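Local coordinates for protein malate dehydrogenase (Entamoeba histolytica, PDB 3I0P) that probably catalyses the NAD-dependent interconversion of malate and oxaloacetate, as a two-subunit member of the malate/L-lactate dehydrogenase family, at residues E137-I142 against A288-C293; T145-S150 against G162-A167. All coordinates share one frame; numbering follows the deposited sequence.

Interaction 1. Residues E137-I142 against A288-C293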
loop_
_atom_site.group_PDB
_atom_site.type_symbol
_atom_site.label_atom_id
_atom_site.label_comp_id
_atom_site.label_asym_id
_atom_site.label_seq_id
_atom_site.Cartn_x
_atom_site.Cartn_y
_atom_site.Cartn_z
ATOM N N GLU A 137 -19.154 9.474 0.743
ATOM C CA GLU A 137 -20.290 8.545 0.679
ATOM C C GLU A 137 -20.222 7.419 1.717
ATOM O O GLU A 137 -20.951 6.431 1.598
ATOM C CB GLU A 137 -20.401 7.906 -0.721
ATOM C CG GLU A 137 -20.675 8.863 -1.875
ATOM C CD GLU A 137 -21.833 9.786 -1.586
ATOM O OE1 GLU A 137 -22.922 9.279 -1.228
ATOM O OE2 GLU A 137 -21.644 11.020 -1.696
ATOM N N GLY A 138 -19.347 7.543 2.711
ATOM C CA GLY A 138 -19.223 6.516 3.750
ATOM C C GLY A 138 -18.557 5.219 3.301
ATOM O O GLY A 138 -18.754 4.162 3.912
ATOM N N CYS A 139 -17.762 5.301 2.236
ATOM C CA CYS A 139 -16.964 4.178 1.769
ATOM C C CYS A 139 -15.471 4.427 1.987
ATOM O O CYS A 139 -15.014 5.572 1.979
ATOM C CB CYS A 139 -17.190 3.968 0.286
ATOM S SG CYS A 139 -18.833 3.466 -0.180
ATOM N N ILE A 140 -14.722 3.343 2.196
ATOM C CA ILE A 140 -13.273 3.372 2.086
ATOM C C ILE A 140 -12.994 3.437 0.596
ATOM O O ILE A 140 -13.553 2.646 -0.158
ATOM C CB ILE A 140 -12.636 2.095 2.684
ATOM C CG1 ILE A 140 -12.794 2.079 4.211
ATOM C CG2 ILE A 140 -11.160 1.994 2.318
ATOM C CD1 ILE A 140 -12.834 0.675 4.846
ATOM N N GLY A 141 -12.159 4.380 0.168
ATOM C CA GLY A 141 -11.798 4.503 -1.245
ATOM C C GLY A 141 -10.319 4.336 -1.526
ATOM O O GLY A 141 -9.483 5.049 -0.974
ATOM N N ILE A 142 -9.998 3.385 -2.389
ATOM C CA ILE A 142 -8.617 3.087 -2.745
ATOM C C ILE A 142 -8.492 3.226 -4.254
ATOM O O ILE A 142 -9.318 2.698 -5.004
ATOM C CB ILE A 142 -8.197 1.654 -2.301
ATOM C CG1 ILE A 142 -8.379 1.482 -0.782
ATOM C CG2 ILE A 142 -6.763 1.355 -2.740
ATOM C CD1 ILE A 142 -8.291 0.041 -0.283
ATOM N N ALA A 288 -14.054 0.879 -4.046
ATOM C CA ALA A 288 -14.909 1.412 -2.986
ATOM C C ALA A 288 -15.453 0.283 -2.096
ATOM O O ALA A 288 -15.949 -0.731 -2.589
ATOM C CB ALA A 288 -16.038 2.212 -3.583
ATOM N N ILE A 289 -15.337 0.467 -0.787
ATOM C CA ILE A 289 -15.784 -0.522 0.187
ATOM C C ILE A 289 -16.832 0.125 1.085
ATOM O O ILE A 289 -16.556 1.123 1.748
ATOM C CB ILE A 289 -14.610 -1.035 1.062
ATOM C CG1 ILE A 289 -13.602 -1.796 0.207
ATOM C CG2 ILE A 289 -15.121 -1.891 2.231
ATOM C CD1 ILE A 289 -12.242 -1.839 0.807
ATOM N N ASN A 290 -18.028 -0.454 1.104
ATOM C CA ASN A 290 -19.129 0.096 1.876
ATOM C C ASN A 290 -19.014 -0.274 3.345
ATOM O O ASN A 290 -19.250 -1.420 3.725
ATOM C CB ASN A 290 -20.466 -0.377 1.302
ATOM C CG ASN A 290 -21.656 0.319 1.932
ATOM O OD1 ASN A 290 -21.513 1.311 2.653
ATOM N ND2 ASN A 290 -22.847 -0.193 1.649
ATOM N N VAL A 291 -18.654 0.713 4.159
ATOM C CA VAL A 291 -18.458 0.535 5.595
ATOM C C VAL A 291 -19.685 -0.065 6.316
ATOM O O VAL A 291 -19.546 -1.023 7.104
ATOM C CB VAL A 291 -18.020 1.866 6.264
ATOM C CG1 VAL A 291 -18.199 1.815 7.787
ATOM C CG2 VAL A 291 -16.581 2.213 5.884
ATOM N N GLU A 292 -20.876 0.470 6.028
ATOM C CA GLU A 292 -22.083 0.078 6.758
ATOM C C GLU A 292 -22.436 -1.419 6.611
ATOM O O GLU A 292 -23.200 -1.955 7.412
ATOM C CB GLU A 292 -23.267 1.029 6.468
ATOM C CG GLU A 292 -24.022 0.787 5.144
ATOM C CD GLU A 292 -24.897 1.988 4.702
ATOM O OE1 GLU A 292 -25.188 2.866 5.561
ATOM O OE2 GLU A 292 -25.279 2.051 3.495
ATOM N N CYS A 293 -21.852 -2.086 5.611
ATOM C CA CYS A 293 -21.933 -3.554 5.484
ATOM C C CYS A 293 -21.236 -4.301 6.629
ATOM O O CYS A 293 -21.546 -5.470 6.893
ATOM C CB CYS A 293 -21.333 -4.015 4.162
ATOM S SG CYS A 293 -22.328 -3.612 2.721
HETATM O O HOH W 1 -21.280 3.265 4.336
#

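Interaction 2. Residues T145-S150 against G162-A167. With NAD (nicotinamide-adenine-dinucleotide), chain B.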
loop_
_atom_site.group_PDB
_atom_site.type_symbol
_atom_site.label_atom_id
_atom_site.label_comp_id
_atom_site.label_asym_id
_atom_site.label_seq_id
_atom_site.Cartn_x
_atom_site.Cartn_y
_atom_site.Cartn_z
ATOM N N THR A 145 -3.050 5.172 -10.331
ATOM C CA THR A 145 -2.862 5.343 -11.762
ATOM C C THR A 145 -1.436 4.951 -12.080
ATOM O O THR A 145 -0.572 5.068 -11.221
ATOM C CB THR A 145 -3.122 6.827 -12.209
ATOM O OG1 THR A 145 -3.062 6.925 -13.637
ATOM C CG2 THR A 145 -2.111 7.792 -11.605
ATOM N N ASN A 146 -1.180 4.458 -13.287
ATOM C CA ASN A 146 0.202 4.388 -13.740
ATOM C C ASN A 146 0.584 5.684 -14.452
ATOM O O ASN A 146 -0.270 6.548 -14.666
ATOM C CB ASN A 146 0.521 3.117 -14.552
ATOM C CG ASN A 146 -0.356 2.932 -15.797
ATOM O OD1 ASN A 146 -1.198 3.773 -16.150
ATOM N ND2 ASN A 146 -0.144 1.803 -16.475
ATOM N N ALA A 147 1.863 5.835 -14.775
ATOM C CA ALA A 147 2.375 7.036 -15.419
ATOM C C ALA A 147 3.621 6.666 -16.215
ATOM O O ALA A 147 4.118 5.546 -16.085
ATOM C CB ALA A 147 2.695 8.099 -14.375
ATOM N N ARG A 148 4.118 7.586 -17.044
ATOM C CA ARG A 148 5.320 7.329 -17.843
ATOM C C ARG A 148 6.527 6.985 -16.965
ATOM O O ARG A 148 6.662 7.504 -15.854
ATOM C CB ARG A 148 5.646 8.514 -18.762
ATOM C CG ARG A 148 6.252 9.731 -18.074
ATOM C CD ARG A 148 6.587 10.827 -19.079
ATOM N NE ARG A 148 7.739 10.487 -19.921
ATOM C CZ ARG A 148 8.347 11.339 -20.752
ATOM N NH1 ARG A 148 7.917 12.596 -20.865
ATOM N NH2 ARG A 148 9.391 10.930 -21.475
ATOM N N SER A 149 7.384 6.102 -17.471
ATOM C CA SER A 149 8.590 5.674 -16.767
ATOM C C SER A 149 9.429 6.841 -16.238
ATOM O O SER A 149 9.826 7.741 -16.991
ATOM C CB SER A 149 9.437 4.791 -17.677
ATOM O OG SER A 149 8.636 3.785 -18.262
ATOM N N SER A 150 9.683 6.810 -14.934
ATOM C CA SER A 150 10.547 7.774 -14.267
ATOM C C SER A 150 11.307 7.137 -13.099
ATOM O O SER A 150 12.292 7.699 -12.616
ATOM C CB SER A 150 9.717 8.955 -13.751
ATOM O OG SER A 150 8.918 8.573 -12.636
ATOM N N GLY A 162 6.299 4.226 -13.472
ATOM C CA GLY A 162 5.766 5.548 -13.177
ATOM C C GLY A 162 5.944 5.868 -11.702
ATOM O O GLY A 162 6.396 5.020 -10.925
ATOM N N THR A 163 5.616 7.094 -11.314
ATOM C CA THR A 163 5.615 7.460 -9.910
ATOM C C THR A 163 4.422 6.794 -9.216
ATOM O O THR A 163 4.343 6.759 -7.984
ATOM C CB THR A 163 5.568 8.976 -9.733
ATOM O OG1 THR A 163 4.625 9.531 -10.663
ATOM C CG2 THR A 163 6.935 9.579 -10.011
ATOM N N ASN A 164 3.495 6.287 -10.026
ATOM C CA ASN A 164 2.446 5.373 -9.597
ATOM C C ASN A 164 1.864 5.658 -8.217
ATOM O O ASN A 164 2.126 4.924 -7.261
ATOM C CB ASN A 164 2.964 3.937 -9.698
ATOM C CG ASN A 164 3.184 3.509 -11.140
ATOM O OD1 ASN A 164 3.085 4.329 -12.056
ATOM N ND2 ASN A 164 3.464 2.222 -11.351
ATOM N N PRO A 165 1.068 6.740 -8.107
ATOM C CA PRO A 165 0.536 7.086 -6.799
ATOM C C PRO A 165 -0.582 6.155 -6.363
ATOM O O PRO A 165 -1.248 5.521 -7.190
ATOM C CB PRO A 165 0.014 8.515 -6.996
ATOM C CG PRO A 165 -0.392 8.565 -8.409
ATOM C CD PRO A 165 0.578 7.659 -9.154
ATOM N N LEU A 166 -0.745 6.083 -5.047
ATOM C CA LEU A 166 -1.806 5.337 -4.406
ATOM C C LEU A 166 -2.477 6.310 -3.459
ATOM O O LEU A 166 -1.803 7.004 -2.700
ATOM C CB LEU A 166 -1.200 4.174 -3.625
ATOM C CG LEU A 166 -2.106 3.215 -2.867
ATOM C CD1 LEU A 166 -3.004 2.450 -3.832
ATOM C CD2 LEU A 166 -1.233 2.255 -2.053
ATOM N N ALA A 167 -3.800 6.389 -3.529
ATOM C CA ALA A 167 -4.567 7.202 -2.592
ATOM C C ALA A 167 -5.572 6.327 -1.863
ATOM O O ALA A 167 -6.149 5.416 -2.459
ATOM C CB ALA A 167 -5.259 8.329 -3.293
HETATM P PA NAD B . 3.709 13.766 -0.321
HETATM O O1A NAD B . 3.426 15.247 -0.386
HETATM O O2A NAD B . 5.112 13.318 -0.065
HETATM O O5B NAD B . 2.739 13.174 0.817
HETATM C C5B NAD B . 1.335 13.488 0.799
HETATM C C4B NAD B . 0.518 12.577 1.726
HETATM O O4B NAD B . 1.212 12.296 2.949
HETATM C C3B NAD B . -0.790 13.211 2.155
HETATM O O3B NAD B . -1.754 12.165 2.362
HETATM C C2B NAD B . -0.453 13.879 3.470
HETATM O O2B NAD B . -1.606 14.016 4.301
HETATM C C1B NAD B . 0.533 12.894 4.064
HETATM N N9A NAD B . 1.527 13.487 5.005
HETATM C C8A NAD B . 2.460 14.408 4.723
HETATM N N7A NAD B . 3.174 14.648 5.844
HETATM C C5A NAD B . 2.686 13.860 6.831
HETATM C C6A NAD B . 3.004 13.663 8.179
HETATM N N6A NAD B . 4.006 14.355 8.772
HETATM N N1A NAD B . 2.291 12.775 8.913
HETATM C C2A NAD B . 1.289 12.078 8.360
HETATM N N3A NAD B . 0.968 12.244 7.070
HETATM C C4A NAD B . 1.648 13.129 6.288
HETATM O O3 NAD B . 3.124 13.006 -1.635
HETATM P PN NAD B . 3.652 13.082 -3.174
HETATM O O1N NAD B . 4.166 11.709 -3.536
HETATM O O2N NAD B . 4.516 14.302 -3.376
HETATM O O5D NAD B . 2.310 13.326 -4.015
HETATM C C5D NAD B . 1.737 14.633 -4.126
HETATM C C4D NAD B . 0.566 14.618 -5.106
HETATM O O4D NAD B . 1.017 14.280 -6.421
HETATM C C3D NAD B . -0.485 13.581 -4.733
HETATM O O3D NAD B . -1.748 14.253 -4.624
HETATM C C2D NAD B . -0.456 12.547 -5.859
HETATM O O2D NAD B . -1.729 11.985 -6.224
HETATM C C1D NAD B . 0.088 13.363 -7.009
HETATM N N1N NAD B . 0.694 12.524 -8.040
HETATM C C2N NAD B . -0.012 12.287 -9.168
HETATM C C3N NAD B . 0.529 11.491 -10.182
HETATM C C7N NAD B . -0.242 11.215 -11.443
HETATM O O7N NAD B . 0.271 10.515 -12.307
HETATM N N7N NAD B . -1.458 11.734 -11.592
HETATM C C4N NAD B . 1.805 10.946 -10.012
HETATM C C5N NAD B . 2.509 11.200 -8.830
HETATM C C6N NAD B . 1.925 12.003 -7.851
HETATM O O HOH W 2 4.600 2.872 -15.359
HETATM O O HOH W 3 6.208 8.901 -13.625
#

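Interaction 1. Residues E137-I142 against A288-C293
Ile140 and Ile289 form an antiparallel hydrogen-bonded pair, their N and O atoms joined both ways, with Ile140 N to Ile289 O and Ile289 N to Ile140 O each 2.9 Å, where strands 139-142 and 288-290 run 165° apart. Two residues further toward the sheet end, Val291 N reaches Gly138 O only through a weak bond of 3.5 Å. A water bridges this end: it donates to Gly138 O and to Asn290 OD1 and accepts from Glu292 N, so it joins the turn before one strand to the 3-10 segment after the other. Asn290 CG, anti to its backbone N (chi1 -172°), brings OD1 to this water. On the face of the two isoleucines, their CB atoms meet at 4.0 Å, and the side chains of Ile140 and Val291 cross at about a right angle, Ile140 CG1 4.1 Å from Val291 CG2. Leu261 and Met115 of the second subunit pack on Ile140 and Ile289. On the other face Cys139 CB lies 4.4 Å from Ala288 CB, with helix 93-111 against Ala288. Gly138, at positive phi, is the C-prime residue of a Schellman motif, a helix end that leads directly into an antiparallel strand pair of the mixed central sheet.

Interaction 2. Residues T145-S150 against G162-A167
Thr145 and Pro165 meet beside the nicotinamide end of NAD, where two chain segments with no regular hydrogen-bonded pairing between them come together at end-to-end directions 135° apart. Thr145 CG2 lies 3.6 Å from Pro165 CD, and the proline ring puts its CG 3.5 Å from NAD C3N. Thr145 O receives a CA-H...O contact from Asn164. The other branch of Thr145, OG1, is anti to the backbone N (chi1 -174°) and hydrogen-bonded to His284 ND1 and Gly283 O. Beside this pair the Asn164 amide lies against the backbone: OD1 touches Asn146 CA and takes a weak, bent bond from Ala147 N (3.3 Å, 123° at the hydrogen), while ND2 is held by Glu255 and Ser251 O. Glu255 also bonds Asn146 ND2, so one carboxylate braces both asparagines.

The contact closes the base of the connection between the neighbouring antiparallel strands 139-145 and 166-170; Thr145 ends the first strand, and Thr145, Ala147, Thr163 and Pro165 line the coenzyme pocket. Thr163 OG1 sits 3.2 Å from NAD C4N, the carbon that exchanges hydride in NAD-dependent dehydrogenases, and Ala147 CB approaches the carboxamide O7N.

Toward Ser150 the packing gives way to water. The backbones stay close at Gly162, whose CA is 3.3 Å from Ala147 O, but the polar links pass through two waters. One donates to Ala147 O and accepts from Gly162 N; the other donates to Arg148 O, accepts from Thr163 N and is 2.9 Å from Ser150 OG. Ser150 OG also touches Thr163 CG2. Here the side chains of Arg148 and Ser149 leave the contact, Arg148 for a salt bridge with Glu271 and Ser149 for Ile160 O.

Interactions 1 and 2 sit about 24 Å apart, centre to centre, on one mixed sheet. Strand 139-145 connects them: its start pairs with the end of strand 282-290 in interaction 1, and its far end opens into the loop of interaction 2, which returns as the neighbouring strand 166-170. Along the chain, 137-142 comes first, then 145-150 and 162-167, and 288-293 last. The two contacts touch directly where Ile142 CG2 packs on Leu166 CD1, 4.1 Å away. One strand thus runs from a sheet end packed against the second subunit to the nicotinamide site, placing subunit contact and coenzyme pocket on a common framework.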